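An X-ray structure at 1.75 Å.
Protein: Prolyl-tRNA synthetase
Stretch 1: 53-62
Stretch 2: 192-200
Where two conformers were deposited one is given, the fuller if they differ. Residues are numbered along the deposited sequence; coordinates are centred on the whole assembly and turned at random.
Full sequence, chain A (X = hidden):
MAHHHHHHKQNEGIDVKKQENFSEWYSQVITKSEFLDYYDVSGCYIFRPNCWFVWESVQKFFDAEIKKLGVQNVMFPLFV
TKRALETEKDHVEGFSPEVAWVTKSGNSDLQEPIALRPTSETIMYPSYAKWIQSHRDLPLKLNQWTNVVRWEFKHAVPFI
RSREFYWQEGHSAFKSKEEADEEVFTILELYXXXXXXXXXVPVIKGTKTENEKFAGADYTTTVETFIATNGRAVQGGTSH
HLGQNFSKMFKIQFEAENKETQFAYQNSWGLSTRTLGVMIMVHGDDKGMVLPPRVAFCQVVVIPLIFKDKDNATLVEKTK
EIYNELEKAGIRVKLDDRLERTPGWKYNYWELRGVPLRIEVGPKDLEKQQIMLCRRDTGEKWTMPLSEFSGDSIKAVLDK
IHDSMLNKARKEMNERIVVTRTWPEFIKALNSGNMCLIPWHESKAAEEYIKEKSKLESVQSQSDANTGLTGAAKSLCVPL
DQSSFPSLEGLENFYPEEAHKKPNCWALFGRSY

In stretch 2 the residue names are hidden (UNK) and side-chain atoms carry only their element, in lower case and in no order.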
# COMPACT_ATOMS: atom_id res chain seq x y z
N PHE A 53 6.02 -9.94 -1.63
CA PHE A 53 7.05 -9.71 -0.63
C PHE A 53 8.21 -8.89 -1.18
O PHE A 53 8.78 -8.05 -0.47
CB PHE A 53 7.57 -11.05 -0.10
CG PHE A 53 8.63 -10.89 0.97
CD1 PHE A 53 8.27 -10.78 2.30
CD2 PHE A 53 9.98 -10.84 0.64
CE1 PHE A 53 9.23 -10.62 3.28
CE2 PHE A 53 10.95 -10.67 1.62
CZ PHE A 53 10.57 -10.56 2.94
N VAL A 54 8.61 -9.14 -2.44
CA VAL A 54 9.69 -8.37 -3.03
C VAL A 54 9.32 -6.89 -3.10
O VAL A 54 10.11 -6.01 -2.76
CB VAL A 54 10.05 -8.92 -4.42
CG1 VAL A 54 11.18 -8.07 -5.05
CG2 VAL A 54 10.52 -10.36 -4.33
N TRP A 55 8.10 -6.60 -3.57
CA TRP A 55 7.70 -5.20 -3.69
C TRP A 55 7.57 -4.55 -2.32
O TRP A 55 7.98 -3.40 -2.13
CB TRP A 55 6.40 -5.09 -4.48
CG TRP A 55 6.00 -3.68 -4.81
CD1 TRP A 55 4.83 -3.06 -4.45
CD2 TRP A 55 6.76 -2.72 -5.56
NE1 TRP A 55 4.81 -1.77 -4.95
CE2 TRP A 55 5.98 -1.54 -5.62
CE3 TRP A 55 8.01 -2.74 -6.18
CZ2 TRP A 55 6.43 -0.38 -6.28
CZ3 TRP A 55 8.46 -1.59 -6.84
CH2 TRP A 55 7.66 -0.43 -6.88
N GLU A 56 7.05 -5.28 -1.33
CA GLU A 56 7.01 -4.73 0.03
C GLU A 56 8.41 -4.42 0.55
O GLU A 56 8.59 -3.45 1.30
CB GLU A 56 6.30 -5.70 0.98
CG GLU A 56 4.82 -5.82 0.72
CD GLU A 56 4.15 -6.74 1.72
OE1 GLU A 56 4.83 -7.67 2.21
OE2 GLU A 56 2.97 -6.54 2.01
N SER A 57 9.39 -5.25 0.18
CA SER A 57 10.77 -5.04 0.60
C SER A 57 11.34 -3.77 -0.02
O SER A 57 12.03 -2.99 0.64
CB SER A 57 11.63 -6.24 0.23
OG SER A 57 11.29 -7.40 0.99
N VAL A 58 11.03 -3.55 -1.29
CA VAL A 58 11.42 -2.31 -1.95
C VAL A 58 10.78 -1.12 -1.26
O VAL A 58 11.45 -0.12 -0.97
CB VAL A 58 11.06 -2.37 -3.44
CG1 VAL A 58 11.26 -1.00 -4.10
CG2 VAL A 58 11.92 -3.42 -4.13
N GLN A 59 9.48 -1.22 -0.96
CA GLN A 59 8.76 -0.14 -0.27
C GLN A 59 9.43 0.20 1.05
O GLN A 59 9.66 1.38 1.36
CB GLN A 59 7.29 -0.54 -0.02
CG GLN A 59 6.42 -0.80 -1.26
CD GLN A 59 4.95 -1.17 -0.93
OE1 GLN A 59 4.65 -1.92 0.02
NE2 GLN A 59 4.02 -0.66 -1.74
N LYS A 60 9.74 -0.82 1.85
CA LYS A 60 10.30 -0.58 3.17
C LYS A 60 11.63 0.16 3.07
O LYS A 60 11.87 1.13 3.80
CB LYS A 60 10.46 -1.91 3.91
CG LYS A 60 11.17 -1.79 5.25
CD LYS A 60 11.40 -3.16 5.87
CE LYS A 60 12.04 -3.04 7.23
NZ LYS A 60 11.68 -4.20 8.08
N PHE A 61 12.50 -0.31 2.17
CA PHE A 61 13.79 0.33 1.97
C PHE A 61 13.63 1.76 1.46
O PHE A 61 14.24 2.69 1.99
CB PHE A 61 14.62 -0.49 0.99
CG PHE A 61 15.91 0.17 0.57
CD1 PHE A 61 17.01 0.18 1.42
CD2 PHE A 61 16.02 0.77 -0.67
CE1 PHE A 61 18.21 0.77 1.02
CE2 PHE A 61 17.21 1.36 -1.08
CZ PHE A 61 18.31 1.37 -0.23
N PHE A 62 12.84 1.94 0.40
CA PHE A 62 12.73 3.25 -0.22
C PHE A 62 12.08 4.26 0.72
O PHE A 62 12.56 5.39 0.84
CB PHE A 62 11.95 3.15 -1.54
CG PHE A 62 12.02 4.39 -2.40
CD1 PHE A 62 13.15 4.66 -3.16
CD2 PHE A 62 10.95 5.27 -2.47
CE1 PHE A 62 13.23 5.79 -3.96
CE2 PHE A 62 11.01 6.41 -3.28
CZ PHE A 62 12.14 6.66 -4.02
N UNK A 192 19.33 3.61 -8.14
CA UNK A 192 20.49 2.74 -8.32
C UNK A 192 20.66 1.81 -7.12
O UNK A 192 20.95 0.62 -7.28
c UNK A 192 23.07 2.83 -8.55
c UNK A 192 25.21 2.65 -7.22
n UNK A 192 25.76 2.89 -5.86
c UNK A 192 23.71 2.85 -7.18
c UNK A 192 21.74 3.59 -8.54
N UNK A 193 20.48 2.33 -5.90
CA UNK A 193 20.64 1.49 -4.71
C UNK A 193 19.56 0.41 -4.63
O UNK A 193 19.84 -0.71 -4.18
n UNK A 193 21.98 3.17 -0.97
n UNK A 193 21.73 2.56 1.23
c UNK A 193 21.86 4.08 -2.10
n UNK A 193 21.06 4.65 0.54
c UNK A 193 21.59 3.46 0.27
c UNK A 193 20.65 2.35 -3.45
c UNK A 193 21.84 3.31 -3.41
N UNK A 194 18.32 0.72 -5.01
CA UNK A 194 17.29 -0.32 -5.04
C UNK A 194 17.72 -1.46 -5.94
O UNK A 194 17.73 -2.63 -5.55
c UNK A 194 15.93 0.25 -5.49
c UNK A 194 14.93 -0.92 -5.76
c UNK A 194 15.35 1.22 -4.44
N UNK A 195 18.10 -1.14 -7.18
CA UNK A 195 18.48 -2.20 -8.11
C UNK A 195 19.71 -2.95 -7.61
O UNK A 195 19.72 -4.18 -7.57
c UNK A 195 18.71 -1.62 -9.49
c UNK A 195 17.44 -1.50 -10.28
c UNK A 195 15.07 -1.32 -11.74
c UNK A 195 16.82 -0.26 -10.48
o UNK A 195 13.89 -1.25 -12.46
c UNK A 195 16.83 -2.64 -10.81
c UNK A 195 15.66 -2.55 -11.53
c UNK A 195 15.64 -0.17 -11.21
N UNK A 196 20.76 -2.22 -7.20
CA UNK A 196 22.03 -2.88 -6.93
C UNK A 196 22.05 -3.52 -5.54
O UNK A 196 22.45 -4.68 -5.39
c UNK A 196 24.72 -1.01 -8.99
o UNK A 196 24.90 -0.69 -10.19
c UNK A 196 23.19 -1.90 -7.11
o UNK A 196 25.62 -1.00 -8.14
c UNK A 196 23.33 -1.45 -8.59
N UNK A 197 21.59 -2.79 -4.51
CA UNK A 197 21.71 -3.29 -3.14
C UNK A 197 20.58 -4.25 -2.75
O UNK A 197 20.80 -5.14 -1.93
o UNK A 197 22.27 0.02 -0.38
c UNK A 197 23.01 -0.02 -1.39
o UNK A 197 23.76 0.92 -1.72
c UNK A 197 23.02 -1.27 -2.28
c UNK A 197 21.76 -2.12 -2.15
N UNK A 198 19.38 -4.11 -3.32
CA UNK A 198 18.29 -5.02 -3.03
C UNK A 198 18.15 -6.13 -4.06
O UNK A 198 18.00 -7.31 -3.70
c UNK A 198 15.40 -2.72 -1.72
c UNK A 198 17.06 -4.09 -0.44
c UNK A 198 16.79 -3.33 -1.73
c UNK A 198 16.95 -4.26 -2.93
N UNK A 199 18.18 -5.78 -5.35
CA UNK A 199 17.89 -6.72 -6.43
C UNK A 199 19.13 -7.30 -7.11
O UNK A 199 18.99 -8.17 -7.98
c UNK A 199 14.94 -4.68 -8.02
c UNK A 199 17.01 -6.03 -7.49
c UNK A 199 14.87 -6.36 -6.16
c UNK A 199 15.74 -5.36 -6.92
N UNK A 200 20.33 -6.83 -6.73
CA UNK A 200 21.59 -7.27 -7.32
C UNK A 200 21.60 -7.09 -8.84
O UNK A 200 22.18 -7.90 -9.57
c UNK A 200 21.92 -8.72 -6.93

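Position 192 carries four carbons in a row ending in a nitrogen and touches nothing on stretch 1, the pattern of lysine. The long chain of Lys192 carries its charge to a hydrogen bond elsewhere in the structure.

At position 193, three carbons lead to a nitrogen and then to a carbon bearing two more nitrogens, a guanidinium; one terminal nitrogen is 3.9 Å from Phe61 CZ. This is Arg193. Phe61 CZ lies over one face of the guanidinium, while Arg193 NH2 lies at the edge of the ring; a flat cation can pack so and still bond in its own plane.

Position 194 has three carbons, one carrying the other two. One methyl is 4.0 Å from Val58 CG1, the other 3.8 Å from Phe61 CE2 and 4.3 Å from Phe62 CD1. This is Val194, the methyls being CG1 and CG2 respectively. A short branched side chain suits the place where the helices come nearest in register, with 6.9 Å between Val58 CA and Val194 CA.

Position 195 shows one carbon and a six-carbon ring bearing an oxygen, clear of stretch 1: Tyr195, a buried ring whose hydroxyl is hydrogen-bonded elsewhere.

Position 196 has three carbons, the third carrying two oxygens, also out of reach. Although Glu196 is buried, both carboxylate oxygens find hydrogen bonds elsewhere.

Position 197 repeats that pattern, but its CA-to-CB bond points toward stretch 1 and one oxygen lies 4.2 Å from Phe61 CZ. In Glu197 that atom is OE2. Glu197 OE1 accepts a hydrogen bond from Arg193 NE at 3.0 Å, part of a salt bridge spanning about one helical turn, with Arg193 NH2 also donating to Glu197 OE2 at 3.1 Å.

Position 198 has four carbons forked at the second, with a terminal methyl 3.6 Å from Phe61 CB and 4.0 Å from Val58 CA. This is Leu198, whose length carries CD1 to the neighbouring backbone.

Position 199 has the same forked set, with a methyl 4.2 Å from Val54 CG1. In Leu199 this is CD2; leucine's length lets a chain that starts sideways still reach Val54.

Position 200 has a single carbon and no contact: Ala200, a small side chain in a buried site, where helical geometry gives way to positive phi.

The contact works by shape: no hydrogen bond crosses it. Phe61 is the knob, seated among Arg193, Val194, Glu197 and Leu198, while Val54 and Val58 extend the apolar packing. Arg193 and Glu197 are bridged within their own helix, consistent with their lying beside Phe61 without a polar partner across the gap.

Stretch 2, residues 192-200: KRVYEELLA
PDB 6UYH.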